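Local coordinates for 361aa long hypothetical D-aminopeptidase (Pyrococcus horikoshii, PDB 2DRH), which is probably an aminopeptidase of the peptidase S58 family, although its own function has not been established, at residues Glu163-Gly168 / Ile185-Arg190; Ala203-Asn208 / Ile240-Ala245; Ile62-Val67 / Lys291-Glu296. One frame throughout, in Å; residues are numbered along the deposited sequence.

Contact 1. Residues Glu163-Gly168 / Ile185-Arg190; sequences EDFEEG and IGSASR
An irregular run, Glu163-Gly168, joins the margin of a sheet through its last residue. Gly168 and Ile185 form a single antiparallel hydrogen-bonded pair: Gly168 N lies 2.7 Å from Ile185 O, on a carbonyl lone pair, and Ile185 N returns a bond to Gly168 O. Gly168 has a positive phi (104°), where a side chain would jam against the preceding carbonyl. Beside this pair the Glu167 chain, its CG next to the backbone N and the rest extended, runs along strand 185-190 until OE1 reaches Ser187 N at 2.8 Å, a weak bond with an N-H...O angle of only 124°. OE2 of Glu167 forms salt bridges with Lys20 and Lys2. An alanine in place of Glu167 would remove the carboxylate that meets Ser187 N, Lys20 and Lys2, and would probably loosen the hold of this loop on the strand. Phe165 takes the crowded chi1 position (67°), which brings its ring edge to Ser187, CZ lying 3.6 Å from OG near the ring plane. That hydroxyl, anti to its own backbone N, is held by Ala203 O. Around this junction strand 198-207 continues the sheet beyond 185-190, helix 309-328 packs against Glu167 and Ala188, and strand 28-36 meets Phe165 and Ile185.

Contact 2. Residues Ala203-Asn208 / Ile240-Ala245; sequences ALVLSN and IIMIIA
Main-chain hydrogen bonds set the frame. Strands 203-207 and 240-245 run antiparallel, their axes at 173° and 4.8 Å apart at closest approach, and the hydrogen-bonded pairs are Leu204 with Ile243 and Leu206 with Ile241. Each pair is doubly bonded. The bond from Ile243 N to Leu204 O, 2.9 Å, points nearly along the C=O axis, whereas Ile241 N meets a lone pair of Leu206 O at 3.2 Å.

Weaker CA-H...O contacts come from the non-hydrogen-bonded positions between and beyond these rungs. Ile243 O and Ile241 O each accept one, from Ala203 CA and Val205 CA, and Leu206 O receives Ile240 CA at 3.3 Å. Three carbonyls therefore take a CA-H as well as an N-H.

The two faces of this pair look into different layers. Helix 309-328 packs over Ala203, Val205, Ile240 and Ile244, while strand 132-136 of a second sheet meets Leu206 and Ile241, consistent with the alpha-beta-beta-alpha sandwich of DmpA-type enzymes.

The closest apolar side-chain contacts are on the helix-covered face. Val205 CG1, beside its own backbone N, touches Met242 CG at 3.8 Å, the two chains crossing obliquely before Met242 bends away. Ile244 turns CD1 back to Ala203 CB, 4.0 Å distant. Ile240 is fully extended (chi1 175°, chi2 178°); its CG1 rides 3.3 Å from Leu206 O and its CD1 reaches Val205 CB at 4.4 Å. On the opposite face Leu206 CB and Ile241 CB meet less closely than Val205 and Met242 do.

Among polar side chains, Ser207 OG bonds to Ser326 OG of the covering helix.

Contact 3. Residues Ile62-Val67 / Lys291-Glu296; sequences IYKEKV and KHYEKE
The imidazole of His292 meets Tyr63 through a face and Tyr293 through an edge. Over one of its faces, 3.7 Å above the plane and at its centre, sits Tyr63 CE2; the two rings are oblique, with planes at 34° and centroids 4.4 Å apart. Tyr293, the next residue, instead offers its own face, and His292 CD2 stands over its centre. At the ND1 edge of the imidazole, near its plane, Lys66 NZ donates to ND1 at 2.9 Å. Lys66 NZ and His292 ND1 lie over the same face of the Tyr63 ring, while Lys64 CE touches that ring's edge.

Torsions bring these groups together. CG of both Tyr63 and His292 is anti to its backbone N, and the Lys66 chain bends at chi2 and chi4, so that its ammonium also reaches Tyr63 O at 2.7 Å. Lys64 curls back alongside Tyr293, and its NZ and Tyr293 OH share Asp121.

The backbones meet where strand 65-67 begins. Glu65 and Lys291 form an antiparallel non-hydrogen-bonded pair, and Lys64 O takes a straight bond (169°) from His292 N at 2.9 Å. Lys291 opens a type I turn to Glu294, beyond which Lys295 forms a salt bridge with Glu195 of the second subunit. Glu65 OE2 and Lys291 NZ stay 5.4 Å apart, and Glu65 OE1 binds Arg289.

Lys66 NZ is thus gripped by Tyr63 O, His292 ND1 and Glu93. Because ND1 accepts from an ammonium, and NE2 bonds to Thr126 OG1, the imidazole is probably neutral with its proton on NE2; the neighbouring positive charge would be expected to depress its pKa.

How the contacts relate
All three contacts reach one large mixed sheet, at different depths. Contact 2 sits at the middle of the chain, and contact 1 adjoins it, their centres about 10 Å apart: strands 184-193 and 198-207 follow each other in sequence and are neighbours in the sheet. Ala188 O accepts Ala203 N at 2.7 Å, and Ile185 CD1 packs on Leu206 CD1 at 3.8 Å. Contact 3 belongs to the far end, its centre about 26 Å from that of contact 2 and about 28 Å from that of contact 1; strand 278-285 bridges between 240-246 and 65-73. In sequence, residues 62-67 and 291-296 enclose both other contacts. None of the three can be assigned to the active site.

Contact 1. Residues Glu163-Gly168 / Ile185-Arg190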
loop_
_atom_site.group_PDB
_atom_site.type_symbol
_atom_site.label_atom_id
_atom_site.label_comp_id
_atom_site.label_asym_id
_atom_site.label_seq_id
_atom_site.Cartn_x
_atom_site.Cartn_y
_atom_site.Cartn_z
ATOM N N GLU A 163 27.210 -19.031 12.099
ATOM C CA GLU A 163 27.895 -18.337 11.010
ATOM C C GLU A 163 27.990 -19.162 9.731
ATOM O O GLU A 163 27.604 -18.714 8.651
ATOM C CB GLU A 163 29.309 -17.949 11.455
ATOM C CG GLU A 163 29.387 -17.009 12.664
ATOM C CD GLU A 163 28.638 -17.519 13.887
ATOM O OE1 GLU A 163 28.795 -18.707 14.249
ATOM O OE2 GLU A 163 27.893 -16.720 14.497
ATOM N N ASP A 164 28.534 -20.365 9.857
ATOM C CA ASP A 164 28.693 -21.256 8.720
ATOM C C ASP A 164 27.374 -22.013 8.547
ATOM O O ASP A 164 26.738 -22.405 9.528
ATOM C CB ASP A 164 29.843 -22.232 9.000
ATOM C CG ASP A 164 30.241 -23.055 7.780
ATOM O OD1 ASP A 164 30.753 -22.474 6.795
ATOM O OD2 ASP A 164 30.042 -24.290 7.814
ATOM N N PHE A 165 26.945 -22.189 7.304
ATOM C CA PHE A 165 25.711 -22.917 7.048
ATOM C C PHE A 165 25.718 -23.451 5.630
ATOM O O PHE A 165 26.195 -22.793 4.711
ATOM C CB PHE A 165 24.487 -22.024 7.301
ATOM C CG PHE A 165 24.344 -20.881 6.335
ATOM C CD1 PHE A 165 23.654 -21.047 5.136
ATOM C CD2 PHE A 165 24.891 -19.637 6.626
ATOM C CE1 PHE A 165 23.510 -19.992 4.239
ATOM C CE2 PHE A 165 24.756 -18.569 5.738
ATOM C CZ PHE A 165 24.064 -18.746 4.540
ATOM N N GLU A 166 25.214 -24.665 5.463
ATOM C CA GLU A 166 25.171 -25.296 4.155
ATOM C C GLU A 166 24.144 -24.647 3.236
ATOM O O GLU A 166 23.162 -24.056 3.694
ATOM C CB GLU A 166 24.852 -26.784 4.301
ATOM C CG GLU A 166 25.891 -27.560 5.085
ATOM C CD GLU A 166 25.613 -29.051 5.085
ATOM O OE1 GLU A 166 24.528 -29.456 5.557
ATOM O OE2 GLU A 166 26.481 -29.819 4.612
ATOM N N GLU A 167 24.389 -24.760 1.935
ATOM C CA GLU A 167 23.499 -24.203 0.930
ATOM C C GLU A 167 23.056 -25.320 -0.006
ATOM O O GLU A 167 23.642 -26.401 -0.004
ATOM C CB GLU A 167 24.209 -23.081 0.163
ATOM C CG GLU A 167 24.478 -21.852 1.039
ATOM C CD GLU A 167 25.171 -20.725 0.304
ATOM O OE1 GLU A 167 24.785 -20.427 -0.847
ATOM O OE2 GLU A 167 26.094 -20.117 0.888
ATOM N N GLY A 168 22.016 -25.068 -0.793
ATOM C CA GLY A 168 21.530 -26.092 -1.704
ATOM C C GLY A 168 20.257 -26.740 -1.193
ATOM O O GLY A 168 19.404 -26.071 -0.615
ATOM N N ILE A 185 18.471 -23.450 -0.954
ATOM C CA ILE A 185 19.042 -22.300 -0.261
ATOM C C ILE A 185 20.288 -21.789 -0.978
ATOM O O ILE A 185 21.148 -22.570 -1.380
ATOM C CB ILE A 185 19.425 -22.666 1.196
ATOM C CG1 ILE A 185 18.181 -23.118 1.970
ATOM C CG2 ILE A 185 20.101 -21.477 1.883
ATOM C CD1 ILE A 185 17.140 -22.028 2.192
ATOM N N GLY A 186 20.358 -20.472 -1.153
ATOM C CA GLY A 186 21.500 -19.843 -1.791
ATOM C C GLY A 186 21.844 -18.600 -0.985
ATOM O O GLY A 186 20.971 -18.031 -0.337
ATOM N N SER A 187 23.099 -18.168 -0.998
ATOM C CA SER A 187 23.455 -16.978 -0.234
ATOM C C SER A 187 24.678 -16.263 -0.794
ATOM O O SER A 187 25.476 -16.841 -1.533
ATOM C CB SER A 187 23.694 -17.340 1.236
ATOM O OG SER A 187 23.591 -16.184 2.063
ATOM N N ALA A 188 24.806 -14.991 -0.445
ATOM C CA ALA A 188 25.924 -14.183 -0.907
ATOM C C ALA A 188 25.886 -12.849 -0.185
ATOM O O ALA A 188 24.864 -12.482 0.388
ATOM C CB ALA A 188 25.839 -13.968 -2.422
ATOM N N SER A 189 27.001 -12.128 -0.211
ATOM C CA SER A 189 27.072 -10.832 0.445
ATOM C C SER A 189 27.923 -9.885 -0.380
ATOM O O SER A 189 28.682 -10.312 -1.249
ATOM C CB SER A 189 27.681 -10.968 1.844
ATOM O OG SER A 189 29.048 -11.319 1.764
ATOM N N ARG A 190 27.783 -8.594 -0.105
ATOM C CA ARG A 190 28.541 -7.568 -0.807
ATOM C C ARG A 190 28.949 -6.495 0.183
ATOM O O ARG A 190 28.225 -6.218 1.140
ATOM C CB ARG A 190 27.695 -6.937 -1.918
ATOM C CG ARG A 190 27.485 -7.833 -3.125
ATOM C CD ARG A 190 28.810 -8.162 -3.804
ATOM N NE ARG A 190 28.620 -8.888 -5.057
ATOM C CZ ARG A 190 28.342 -10.184 -5.150
ATOM N NH1 ARG A 190 28.218 -10.929 -4.058
ATOM N NH2 ARG A 190 28.189 -10.738 -6.346
#

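Contact 2. Residues Ala203-Asn208 / Ile240-Ala245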
loop_
_atom_site.group_PDB
_atom_site.type_symbol
_atom_site.label_atom_id
_atom_site.label_comp_id
_atom_site.label_asym_id
_atom_site.label_seq_id
_atom_site.Cartn_x
_atom_site.Cartn_y
_atom_site.Cartn_z
ATOM N N ALA A 203 22.603 -11.682 1.659
ATOM C CA ALA A 203 21.342 -12.218 1.170
ATOM C C ALA A 203 21.250 -13.728 1.247
ATOM O O ALA A 203 22.208 -14.437 0.969
ATOM C CB ALA A 203 21.101 -11.771 -0.267
ATOM N N LEU A 204 20.079 -14.207 1.647
ATOM C CA LEU A 204 19.806 -15.629 1.713
ATOM C C LEU A 204 18.490 -15.815 0.962
ATOM O O LEU A 204 17.495 -15.140 1.246
ATOM C CB LEU A 204 19.663 -16.098 3.162
ATOM C CG LEU A 204 19.334 -17.589 3.328
ATOM C CD1 LEU A 204 19.718 -18.042 4.713
ATOM C CD2 LEU A 204 17.841 -17.846 3.082
ATOM N N VAL A 205 18.480 -16.717 -0.008
ATOM C CA VAL A 205 17.266 -16.939 -0.768
ATOM C C VAL A 205 16.831 -18.389 -0.748
ATOM O O VAL A 205 17.643 -19.296 -0.590
ATOM C CB VAL A 205 17.439 -16.513 -2.245
ATOM C CG1 VAL A 205 17.898 -15.055 -2.326
ATOM C CG2 VAL A 205 18.431 -17.441 -2.939
ATOM N N LEU A 206 15.528 -18.586 -0.903
ATOM C CA LEU A 206 14.920 -19.908 -0.963
ATOM C C LEU A 206 14.305 -19.857 -2.350
ATOM O O LEU A 206 13.255 -19.252 -2.539
ATOM C CB LEU A 206 13.828 -20.056 0.107
ATOM C CG LEU A 206 13.001 -21.348 0.082
ATOM C CD1 LEU A 206 13.922 -22.544 0.215
ATOM C CD2 LEU A 206 11.968 -21.337 1.201
ATOM N N SER A 207 14.987 -20.459 -3.321
ATOM C CA SER A 207 14.531 -20.433 -4.703
ATOM C C SER A 207 13.619 -21.591 -5.049
ATOM O O SER A 207 13.929 -22.745 -4.763
ATOM C CB SER A 207 15.734 -20.438 -5.649
ATOM O OG SER A 207 16.460 -21.652 -5.529
ATOM N N ASN A 208 12.503 -21.279 -5.693
ATOM C CA ASN A 208 11.545 -22.308 -6.073
ATOM C C ASN A 208 10.674 -21.787 -7.207
ATOM O O ASN A 208 9.454 -21.961 -7.195
ATOM C CB ASN A 208 10.677 -22.677 -4.864
ATOM C CG ASN A 208 9.738 -23.835 -5.149
ATOM O OD1 ASN A 208 10.176 -24.943 -5.474
ATOM N ND2 ASN A 208 8.440 -23.583 -5.032
ATOM N N ILE A 240 9.532 -17.727 -4.365
ATOM C CA ILE A 240 10.854 -17.407 -3.820
ATOM C C ILE A 240 10.817 -16.388 -2.686
ATOM O O ILE A 240 10.085 -15.401 -2.733
ATOM C CB ILE A 240 11.832 -16.891 -4.917
ATOM C CG1 ILE A 240 13.152 -16.445 -4.264
ATOM C CG2 ILE A 240 11.193 -15.748 -5.703
ATOM C CD1 ILE A 240 14.207 -15.954 -5.226
ATOM N N ILE A 241 11.615 -16.648 -1.657
ATOM C CA ILE A 241 11.690 -15.755 -0.514
ATOM C C ILE A 241 13.098 -15.195 -0.479
ATOM O O ILE A 241 14.071 -15.940 -0.581
ATOM C CB ILE A 241 11.416 -16.503 0.817
ATOM C CG1 ILE A 241 10.036 -17.183 0.769
ATOM C CG2 ILE A 241 11.515 -15.529 1.991
ATOM C CD1 ILE A 241 8.860 -16.223 0.548
ATOM N N MET A 242 13.205 -13.881 -0.345
ATOM C CA MET A 242 14.513 -13.240 -0.294
ATOM C C MET A 242 14.670 -12.548 1.043
ATOM O O MET A 242 13.862 -11.699 1.411
ATOM C CB MET A 242 14.655 -12.238 -1.447
ATOM C CG MET A 242 14.789 -12.913 -2.804
ATOM S SD MET A 242 14.012 -12.017 -4.164
ATOM C CE MET A 242 12.306 -12.533 -3.906
ATOM N N ILE A 243 15.701 -12.933 1.782
ATOM C CA ILE A 243 15.952 -12.338 3.088
ATOM C C ILE A 243 17.202 -11.483 2.989
ATOM O O ILE A 243 18.288 -11.978 2.682
ATOM C CB ILE A 243 16.159 -13.419 4.172
ATOM C CG1 ILE A 243 14.942 -14.347 4.221
ATOM C CG2 ILE A 243 16.379 -12.763 5.537
ATOM C CD1 ILE A 243 13.643 -13.642 4.564
ATOM N N ILE A 244 17.040 -10.193 3.240
ATOM C CA ILE A 244 18.157 -9.268 3.162
ATOM C C ILE A 244 18.561 -8.772 4.545
ATOM O O ILE A 244 17.711 -8.427 5.374
ATOM C CB ILE A 244 17.812 -8.035 2.304
ATOM C CG1 ILE A 244 17.112 -8.465 1.009
ATOM C CG2 ILE A 244 19.082 -7.246 2.004
ATOM C CD1 ILE A 244 17.897 -9.429 0.169
ATOM N N ALA A 245 19.865 -8.744 4.786
ATOM C CA ALA A 245 20.397 -8.259 6.056
ATOM C C ALA A 245 21.501 -7.253 5.758
ATOM O O ALA A 245 22.221 -7.386 4.766
ATOM C CB ALA A 245 20.953 -9.419 6.878
#

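Contact 3. Residues Ile62-Val67 / Lys291-Glu296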
loop_
_atom_site.group_PDB
_atom_site.type_symbol
_atom_site.label_atom_id
_atom_site.label_comp_id
_atom_site.label_asym_id
_atom_site.label_seq_id
_atom_site.Cartn_x
_atom_site.Cartn_y
_atom_site.Cartn_z
ATOM N N ILE A 62 15.701 -11.714 20.430
ATOM C CA ILE A 62 15.114 -10.920 19.352
ATOM C C ILE A 62 13.820 -10.199 19.735
ATOM O O ILE A 62 13.538 -9.117 19.231
ATOM C CB ILE A 62 14.880 -11.805 18.113
ATOM C CG1 ILE A 62 16.157 -12.594 17.815
ATOM C CG2 ILE A 62 14.530 -10.944 16.909
ATOM C CD1 ILE A 62 15.994 -13.671 16.779
ATOM N N TYR A 63 13.042 -10.788 20.633
ATOM C CA TYR A 63 11.793 -10.166 21.074
ATOM C C TYR A 63 12.017 -8.938 21.973
ATOM O O TYR A 63 11.360 -7.899 21.812
ATOM C CB TYR A 63 10.951 -11.188 21.834
ATOM C CG TYR A 63 9.618 -10.657 22.301
ATOM C CD1 TYR A 63 8.570 -10.449 21.398
ATOM C CD2 TYR A 63 9.395 -10.379 23.646
ATOM C CE1 TYR A 63 7.330 -9.980 21.831
ATOM C CE2 TYR A 63 8.156 -9.910 24.090
ATOM C CZ TYR A 63 7.127 -9.716 23.174
ATOM O OH TYR A 63 5.896 -9.289 23.618
ATOM N N LYS A 64 12.932 -9.064 22.934
ATOM C CA LYS A 64 13.223 -7.964 23.847
ATOM C C LYS A 64 14.103 -6.931 23.162
ATOM O O LYS A 64 14.056 -5.747 23.495
ATOM C CB LYS A 64 13.890 -8.496 25.123
ATOM C CG LYS A 64 12.980 -9.411 25.926
ATOM C CD LYS A 64 11.742 -8.664 26.408
ATOM C CE LYS A 64 10.707 -9.612 27.005
ATOM N NZ LYS A 64 11.280 -10.480 28.073
ATOM N N GLU A 65 14.911 -7.383 22.210
ATOM C CA GLU A 65 15.765 -6.477 21.454
ATOM C C GLU A 65 15.465 -6.678 19.982
ATOM O O GLU A 65 16.065 -7.518 19.308
ATOM C CB GLU A 65 17.247 -6.727 21.758
ATOM C CG GLU A 65 17.611 -6.311 23.170
ATOM C CD GLU A 65 19.101 -6.188 23.388
ATOM O OE1 GLU A 65 19.806 -7.210 23.246
ATOM O OE2 GLU A 65 19.556 -5.063 23.706
ATOM N N LYS A 66 14.513 -5.887 19.500
ATOM C CA LYS A 66 14.047 -5.944 18.116
ATOM C C LYS A 66 14.968 -5.226 17.126
ATOM O O LYS A 66 15.793 -4.386 17.509
ATOM C CB LYS A 66 12.650 -5.323 18.045
ATOM C CG LYS A 66 11.612 -5.978 18.947
ATOM C CD LYS A 66 10.594 -4.949 19.416
ATOM C CE LYS A 66 9.238 -5.553 19.728
ATOM N NZ LYS A 66 9.278 -6.697 20.684
ATOM N N VAL A 67 14.839 -5.567 15.849
ATOM C CA VAL A 67 15.632 -4.904 14.822
ATOM C C VAL A 67 14.645 -4.217 13.889
ATOM O O VAL A 67 13.528 -4.702 13.702
ATOM C CB VAL A 67 16.502 -5.899 13.997
ATOM C CG1 VAL A 67 17.515 -6.597 14.910
ATOM C CG2 VAL A 67 15.622 -6.923 13.295
ATOM N N LYS A 291 14.449 -1.770 22.056
ATOM C CA LYS A 291 14.103 -2.456 23.298
ATOM C C LYS A 291 12.591 -2.499 23.492
ATOM O O LYS A 291 11.928 -1.467 23.501
ATOM C CB LYS A 291 14.756 -1.764 24.502
ATOM C CG LYS A 291 16.280 -1.769 24.484
ATOM C CD LYS A 291 16.843 -1.282 25.816
ATOM C CE LYS A 291 18.366 -1.287 25.808
ATOM N NZ LYS A 291 18.924 -0.900 27.129
ATOM N N HIS A 292 12.067 -3.708 23.658
ATOM C CA HIS A 292 10.638 -3.947 23.846
ATOM C C HIS A 292 9.966 -2.995 24.836
ATOM O O HIS A 292 8.868 -2.493 24.586
ATOM C CB HIS A 292 10.423 -5.387 24.324
ATOM C CG HIS A 292 8.985 -5.797 24.396
ATOM N ND1 HIS A 292 8.223 -6.039 23.273
ATOM C CD2 HIS A 292 8.167 -6.002 25.457
ATOM C CE1 HIS A 292 6.998 -6.375 23.639
ATOM N NE2 HIS A 292 6.937 -6.361 24.959
ATOM N N TYR A 293 10.629 -2.748 25.959
ATOM C CA TYR A 293 10.060 -1.897 26.993
ATOM C C TYR A 293 10.480 -0.431 26.978
ATOM O O TYR A 293 10.197 0.292 27.916
ATOM C CB TYR A 293 10.364 -2.506 28.360
ATOM C CG TYR A 293 9.617 -3.793 28.647
ATOM C CD1 TYR A 293 8.254 -3.778 28.964
ATOM C CD2 TYR A 293 10.276 -5.025 28.624
ATOM C CE1 TYR A 293 7.569 -4.955 29.256
ATOM C CE2 TYR A 293 9.599 -6.211 28.916
ATOM C CZ TYR A 293 8.247 -6.168 29.234
ATOM O OH TYR A 293 7.581 -7.332 29.543
ATOM N N GLU A 294 11.137 0.017 25.916
ATOM C CA GLU A 294 11.578 1.408 25.838
ATOM C C GLU A 294 10.440 2.416 26.065
ATOM O O GLU A 294 9.311 2.225 25.597
ATOM C CB GLU A 294 12.238 1.668 24.481
ATOM C CG GLU A 294 12.911 3.031 24.362
ATOM C CD GLU A 294 14.063 3.207 25.338
ATOM O OE1 GLU A 294 14.980 2.363 25.337
ATOM O OE2 GLU A 294 14.054 4.191 26.105
ATOM N N LYS A 295 10.741 3.489 26.790
ATOM C CA LYS A 295 9.748 4.524 27.064
ATOM C C LYS A 295 10.283 5.925 26.805
ATOM O O LYS A 295 9.513 6.876 26.676
ATOM C CB LYS A 295 9.271 4.448 28.516
ATOM C CG LYS A 295 8.612 3.140 28.912
ATOM C CD LYS A 295 7.729 3.338 30.138
ATOM C CE LYS A 295 6.533 4.225 29.797
ATOM N NZ LYS A 295 5.672 4.564 30.973
ATOM N N GLU A 296 11.601 6.054 26.740
ATOM C CA GLU A 296 12.220 7.351 26.511
ATOM C C GLU A 296 12.456 7.581 25.031
ATOM O O GLU A 296 12.591 6.630 24.264
ATOM C CB GLU A 296 13.562 7.443 27.239
ATOM C CG GLU A 296 13.497 7.231 28.736
ATOM C CD GLU A 296 14.863 7.361 29.391
ATOM O OE1 GLU A 296 15.449 8.463 29.331
ATOM O OE2 GLU A 296 15.356 6.360 29.958
#